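PDB 3OXN: putative transcriptional regulator, LysR family from Vibrio parahaemolyticus, which probably binds DNA and regulates transcription as a LysR-type factor, the present piece, without the DNA-binding part, being its substrate-binding domain, which probably senses an effector. Local coordinates for residues Ala200-Glu203 / Ala207-Trp210; Asp111-His116 / Pro184-Phe189. One frame throughout, in Å; residues are numbered along the deposited sequence.

The two contacts mark opposite ends of a two-lobed domain with the type 2 periplasmic-binding-protein fold. Their centres are about 42 Å apart, on opposite sides of the chain's centre, and their nearest atoms about 28 Å. Contact 2 lies in the lobe built on the sheet with strands 93-98, 117-120 and 163-167; contact 1 lies in the other lobe, whose sheet includes strands 20-25, 71-74 and 194-199. In sequence contact 2 closes before contact 1 opens, and the chain leaving 184-189 crosses into strand 194-199, which leads into 200-203. Each contact thus joins parts of one lobe, neither bridging the two. In LysR relatives, effectors bind between such lobes.

Contact 1: Ala200-Glu203 / Ala207-Trp210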
loop_
_atom_site.group_PDB
_atom_site.type_symbol
_atom_site.label_atom_id
_atom_site.label_comp_id
_atom_site.label_asym_id
_atom_site.label_seq_id
_atom_site.Cartn_x
_atom_site.Cartn_y
_atom_site.Cartn_z
ATOM N N ALA A 200 10.022 -6.504 23.840
ATOM C CA ALA A 200 11.122 -6.494 24.793
ATOM C C ALA A 200 12.262 -7.359 24.256
ATOM O O ALA A 200 13.443 -7.027 24.403
ATOM C CB ALA A 200 10.655 -7.013 26.128
ATOM N N ARG A 201 11.890 -8.461 23.617
ATOM C CA ARG A 201 12.846 -9.390 23.011
ATOM C C ARG A 201 13.824 -8.741 22.016
ATOM O O ARG A 201 14.869 -9.321 21.702
ATOM C CB ARG A 201 12.094 -10.545 22.334
ATOM C CG ARG A 201 12.613 -10.898 20.945
ATOM C CD ARG A 201 11.451 -11.142 19.976
ATOM N NE ARG A 201 10.588 -12.210 20.469
ATOM C CZ ARG A 201 9.469 -12.621 19.879
ATOM N NH1 ARG A 201 9.058 -12.036 18.750
ATOM N NH2 ARG A 201 8.761 -13.616 20.428
ATOM N N CYS A 202 13.478 -7.560 21.510
ATOM C CA CYS A 202 14.356 -6.857 20.582
ATOM C C CYS A 202 14.953 -5.623 21.230
ATOM O O CYS A 202 15.580 -4.805 20.554
ATOM C CB CYS A 202 13.609 -6.433 19.316
ATOM S SG CYS A 202 13.160 -7.756 18.178
ATOM N N GLU A 203 14.752 -5.484 22.534
ATOM C CA GLU A 203 15.161 -4.275 23.235
ATOM C C GLU A 203 16.671 -4.145 23.309
ATOM O O GLU A 203 17.231 -3.059 23.114
ATOM C CB GLU A 203 14.584 -4.264 24.647
ATOM C CG GLU A 203 15.073 -3.117 25.474
ATOM C CD GLU A 203 14.582 -1.795 24.939
ATOM O OE1 GLU A 203 13.389 -1.486 25.141
ATOM O OE2 GLU A 203 15.390 -1.061 24.328
ATOM N N ALA A 207 21.684 -5.153 16.917
ATOM C CA ALA A 207 21.193 -4.845 15.571
ATOM C C ALA A 207 19.867 -4.078 15.589
ATOM O O ALA A 207 19.665 -3.151 14.804
ATOM C CB ALA A 207 21.049 -6.127 14.756
ATOM N N GLN A 208 18.970 -4.472 16.488
ATOM C CA GLN A 208 17.693 -3.788 16.636
ATOM C C GLN A 208 17.878 -2.409 17.278
ATOM O O GLN A 208 17.229 -1.444 16.874
ATOM C CB GLN A 208 16.692 -4.637 17.435
ATOM C CG GLN A 208 16.386 -6.024 16.846
ATOM C CD GLN A 208 15.786 -5.988 15.431
ATOM O OE1 GLN A 208 15.217 -4.979 15.010
ATOM N NE2 GLN A 208 15.912 -7.100 14.700
ATOM N N GLU A 209 18.757 -2.300 18.271
ATOM C CA GLU A 209 19.021 -0.996 18.868
ATOM C C GLU A 209 19.594 -0.109 17.785
ATOM O O GLU A 209 19.437 1.105 17.818
ATOM C CB GLU A 209 20.002 -1.085 20.035
ATOM C CG GLU A 209 19.459 -1.693 21.317
ATOM C CD GLU A 209 20.576 -2.040 22.311
ATOM O OE1 GLU A 209 21.767 -1.926 21.934
ATOM O OE2 GLU A 209 20.267 -2.425 23.467
ATOM N N TRP A 210 20.259 -0.716 16.810
ATOM C CA TRP A 210 20.852 0.059 15.729
ATOM C C TRP A 210 19.793 0.493 14.721
ATOM O O TRP A 210 19.715 1.665 14.362
ATOM C CB TRP A 210 21.980 -0.720 15.032
ATOM C CG TRP A 210 22.393 -0.087 13.736
ATOM C CD1 TRP A 210 23.283 0.917 13.575
ATOM C CD2 TRP A 210 21.894 -0.393 12.428
ATOM N NE1 TRP A 210 23.384 1.260 12.249
ATOM C CE2 TRP A 210 22.541 0.465 11.518
ATOM C CE3 TRP A 210 20.961 -1.318 11.930
ATOM C CZ2 TRP A 210 22.299 0.437 10.147
ATOM C CZ3 TRP A 210 20.719 -1.352 10.562
ATOM C CH2 TRP A 210 21.386 -0.481 9.687
#
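Glu-203 OE1 is gripped from outside the contact by a salt bridge from Arg-84 NE and a weak hydrogen bond from Trp-198 NE1, while the backbone of Glu-203 faces Glu-209 on the neighbouring helix. Segment 200-203 follows strand 194-199 and folds against 207-210, near the start of helix 206-227, in a strand-loop-helix connection at the far end of one lobe of the LysR substrate-binding domain. A short 3-10 turn begins it, with Glu-203 N bonded to Ala-200 O at 2.8 Å, and only three residues separate the segments.

Cys-202 and Gln-208 carry the apolar half. Cys-202 CB lies 3.7 Å from Gln-208 CG, and Cys-202 SG is 3.9 Å from the same Gln-208 CG. The glutamine stem, with CG beside the backbone N (chi1 -58°), bends at chi2 (-60°), and its further neighbours are Gln-19, Phe-21 and Asp-70. Cys-202 O sits against Gln-208 CB at 3.3 Å but takes its hydrogen bond from Arg-212 NH1, one turn further along the helix. Arg-212 NH1 thus ties the helix to the turn; NH2 adds only a long, weak ion pair to Glu-203 OE2.

The carboxylates of Glu-203 and Glu-209 are near but not touching, Glu-203 OE2 and Glu-209 OE2 being 5.1 Å apart. Arg-84, with the weaker help of Arg-212, probably offsets this like charge. Glu-209 supplies the other half of the contact with a chain, extended beyond CG, that lies beside the Glu-203 carbonyl, CG and OE2 both near its O. Glu-209 OE2 stands 3.1 Å from Glu-203 O; both are acceptors, so no hydrogen bond joins them.

Contact 2: Asp111-His116 / Pro184-Phe189; sequences DDYLSH and PLPFQF
Leu-185, Pro-186 and Phe-187 meet Tyr-113 in turn, forming a small apolar cluster between helix 110-114 and the irregular chain that follows strand 180-183 in one lobe of the periplasmic-binding-protein-like domain. No hydrogen bond crosses between the segments. Leu-185 meets the phenol end: its CD2 is 4.0 Å from Tyr-113 OH and approaches the ring obliquely. That hydroxyl is hydrogen-bonded to Thr-165 OG1, and the leucine methyl packs beside it.

Pro-186 covers more of the tyrosine. Its ring crosses the Tyr-113 side chain at about a right angle, with CD over one aromatic face in a CH-pi contact, 4.1 Å from the ring centroid and 26° off the normal. Pro-186 CG rests nearer the root of the side chain, 3.4 Å from Tyr-113 CB. Phe-187 comes next and turns an edge to Tyr-113 in an offset edge-to-face pair, with planes at 71° and centroids 5.8 Å apart; its CE2 is 3.9 Å from Tyr-113 CE1. The phenylalanine CG stands between its backbone N and carbonyl carbon (chi1 55°), which brings the ring back over Leu-185 CB, 4.2 Å from the ring plane.

Tyr-113 also touches Cys-95 of strand 93-98 and Ile-163 of strand 163-167, and pairs edge-to-face with His-118 of strand 117-120. Leu-185 lies on Val-93 and Cys-95, whereas Phe-187 and Phe-189 extend the cluster onto helix 125-134.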
loop_
_atom_site.group_PDB
_atom_site.type_symbol
_atom_site.label_atom_id
_atom_site.label_comp_id
_atom_site.label_asym_id
_atom_site.label_seq_id
_atom_site.Cartn_x
_atom_site.Cartn_y
_atom_site.Cartn_z
ATOM N N ASP A 111 -17.726 24.820 5.424
ATOM C CA ASP A 111 -18.877 24.531 4.596
ATOM C C ASP A 111 -18.453 23.886 3.290
ATOM O O ASP A 111 -18.999 22.863 2.917
ATOM C CB ASP A 111 -19.737 25.757 4.300
ATOM C CG ASP A 111 -20.848 25.444 3.293
ATOM O OD1 ASP A 111 -21.599 24.459 3.516
ATOM O OD2 ASP A 111 -20.961 26.159 2.269
ATOM N N ASP A 112 -17.490 24.467 2.588
ATOM C CA ASP A 112 -17.073 23.892 1.309
ATOM C C ASP A 112 -16.654 22.443 1.497
ATOM O O ASP A 112 -17.043 21.560 0.722
ATOM C CB ASP A 112 -15.917 24.681 0.697
ATOM C CG ASP A 112 -16.187 26.172 0.641
ATOM O OD1 ASP A 112 -16.222 26.822 1.716
ATOM O OD2 ASP A 112 -16.349 26.686 -0.487
ATOM N N TYR A 113 -15.853 22.203 2.528
ATOM C CA TYR A 113 -15.409 20.855 2.849
ATOM C C TYR A 113 -16.623 19.914 2.942
ATOM O O TYR A 113 -16.685 18.880 2.264
ATOM C CB TYR A 113 -14.618 20.885 4.162
ATOM C CG TYR A 113 -13.913 19.603 4.537
ATOM C CD1 TYR A 113 -14.425 18.772 5.514
ATOM C CD2 TYR A 113 -12.719 19.241 3.925
ATOM C CE1 TYR A 113 -13.782 17.611 5.862
ATOM C CE2 TYR A 113 -12.067 18.086 4.259
ATOM C CZ TYR A 113 -12.600 17.264 5.231
ATOM O OH TYR A 113 -11.959 16.083 5.571
ATOM N N LEU A 114 -17.599 20.303 3.757
ATOM C CA LEU A 114 -18.787 19.491 4.023
ATOM C C LEU A 114 -19.777 19.327 2.849
ATOM O O LEU A 114 -20.737 18.565 2.964
ATOM C CB LEU A 114 -19.525 20.027 5.257
ATOM C CG LEU A 114 -19.127 19.430 6.611
ATOM C CD1 LEU A 114 -17.679 19.009 6.645
ATOM C CD2 LEU A 114 -19.421 20.415 7.728
ATOM N N SER A 115 -19.545 20.016 1.732
ATOM C CA SER A 115 -20.453 19.938 0.588
ATOM C C SER A 115 -19.936 19.057 -0.533
ATOM O O SER A 115 -20.556 18.977 -1.583
ATOM C CB SER A 115 -20.692 21.323 -0.027
ATOM O OG SER A 115 -20.368 22.365 0.867
ATOM N N HIS A 116 -18.786 18.429 -0.343
ATOM C CA HIS A 116 -18.149 17.714 -1.446
ATOM C C HIS A 116 -17.884 16.251 -1.101
ATOM O O HIS A 116 -17.759 15.903 0.082
ATOM C CB HIS A 116 -16.835 18.406 -1.837
ATOM C CG HIS A 116 -17.018 19.680 -2.602
ATOM N ND1 HIS A 116 -16.978 19.733 -3.979
ATOM C CD2 HIS A 116 -17.223 20.948 -2.182
ATOM C CE1 HIS A 116 -17.159 20.981 -4.377
ATOM N NE2 HIS A 116 -17.312 21.739 -3.305
ATOM N N PRO A 184 -5.506 23.153 3.657
ATOM C CA PRO A 184 -5.612 22.743 5.064
ATOM C C PRO A 184 -7.014 22.217 5.421
ATOM O O PRO A 184 -7.988 22.468 4.704
ATOM C CB PRO A 184 -5.346 24.037 5.826
ATOM C CG PRO A 184 -4.542 24.873 4.899
ATOM C CD PRO A 184 -4.987 24.524 3.508
ATOM N N LEU A 185 -7.105 21.475 6.519
ATOM C CA LEU A 185 -8.388 21.047 7.044
ATOM C C LEU A 185 -9.108 22.267 7.575
ATOM O O LEU A 185 -8.570 22.961 8.436
ATOM C CB LEU A 185 -8.177 20.076 8.195
ATOM C CG LEU A 185 -7.740 18.664 7.854
ATOM C CD1 LEU A 185 -7.462 17.928 9.145
ATOM C CD2 LEU A 185 -8.811 17.976 7.025
ATOM N N PRO A 186 -10.338 22.520 7.092
ATOM C CA PRO A 186 -11.096 23.713 7.454
ATOM C C PRO A 186 -11.604 23.614 8.874
ATOM O O PRO A 186 -12.666 24.157 9.171
ATOM C CB PRO A 186 -12.296 23.675 6.505
ATOM C CG PRO A 186 -12.065 22.543 5.584
ATOM C CD PRO A 186 -11.148 21.608 6.283
ATOM N N PHE A 187 -10.877 22.903 9.729
ATOM C CA PHE A 187 -11.227 22.843 11.139
ATOM C C PHE A 187 -10.014 22.622 12.026
ATOM O O PHE A 187 -8.909 22.370 11.544
ATOM C CB PHE A 187 -12.313 21.791 11.415
ATOM C CG PHE A 187 -11.974 20.411 10.925
ATOM C CD1 PHE A 187 -11.257 19.531 11.724
ATOM C CD2 PHE A 187 -12.390 19.981 9.675
ATOM C CE1 PHE A 187 -10.965 18.242 11.274
ATOM C CE2 PHE A 187 -12.100 18.687 9.219
ATOM C CZ PHE A 187 -11.389 17.822 10.018
ATOM N N GLN A 188 -10.228 22.751 13.329
ATOM C CA GLN A 188 -9.162 22.550 14.284
ATOM C C GLN A 188 -8.988 21.063 14.429
ATOM O O GLN A 188 -9.936 20.349 14.759
ATOM C CB GLN A 188 -9.509 23.165 15.643
ATOM C CG GLN A 188 -8.299 23.309 16.574
ATOM C CD GLN A 188 -8.640 23.053 18.040
ATOM O OE1 GLN A 188 -9.749 23.352 18.497
ATOM N NE2 GLN A 188 -7.683 22.487 18.783
ATOM N N PHE A 189 -7.776 20.601 14.155
ATOM C CA PHE A 189 -7.435 19.192 14.267
ATOM C C PHE A 189 -5.997 19.126 14.738
ATOM O O PHE A 189 -5.104 19.721 14.131
ATOM C CB PHE A 189 -7.590 18.480 12.919
ATOM C CG PHE A 189 -7.290 17.010 12.970
ATOM C CD1 PHE A 189 -8.221 16.118 13.479
ATOM C CD2 PHE A 189 -6.078 16.522 12.503
ATOM C CE1 PHE A 189 -7.945 14.776 13.545
ATOM C CE2 PHE A 189 -5.792 15.172 12.556
ATOM C CZ PHE A 189 -6.735 14.293 13.081
#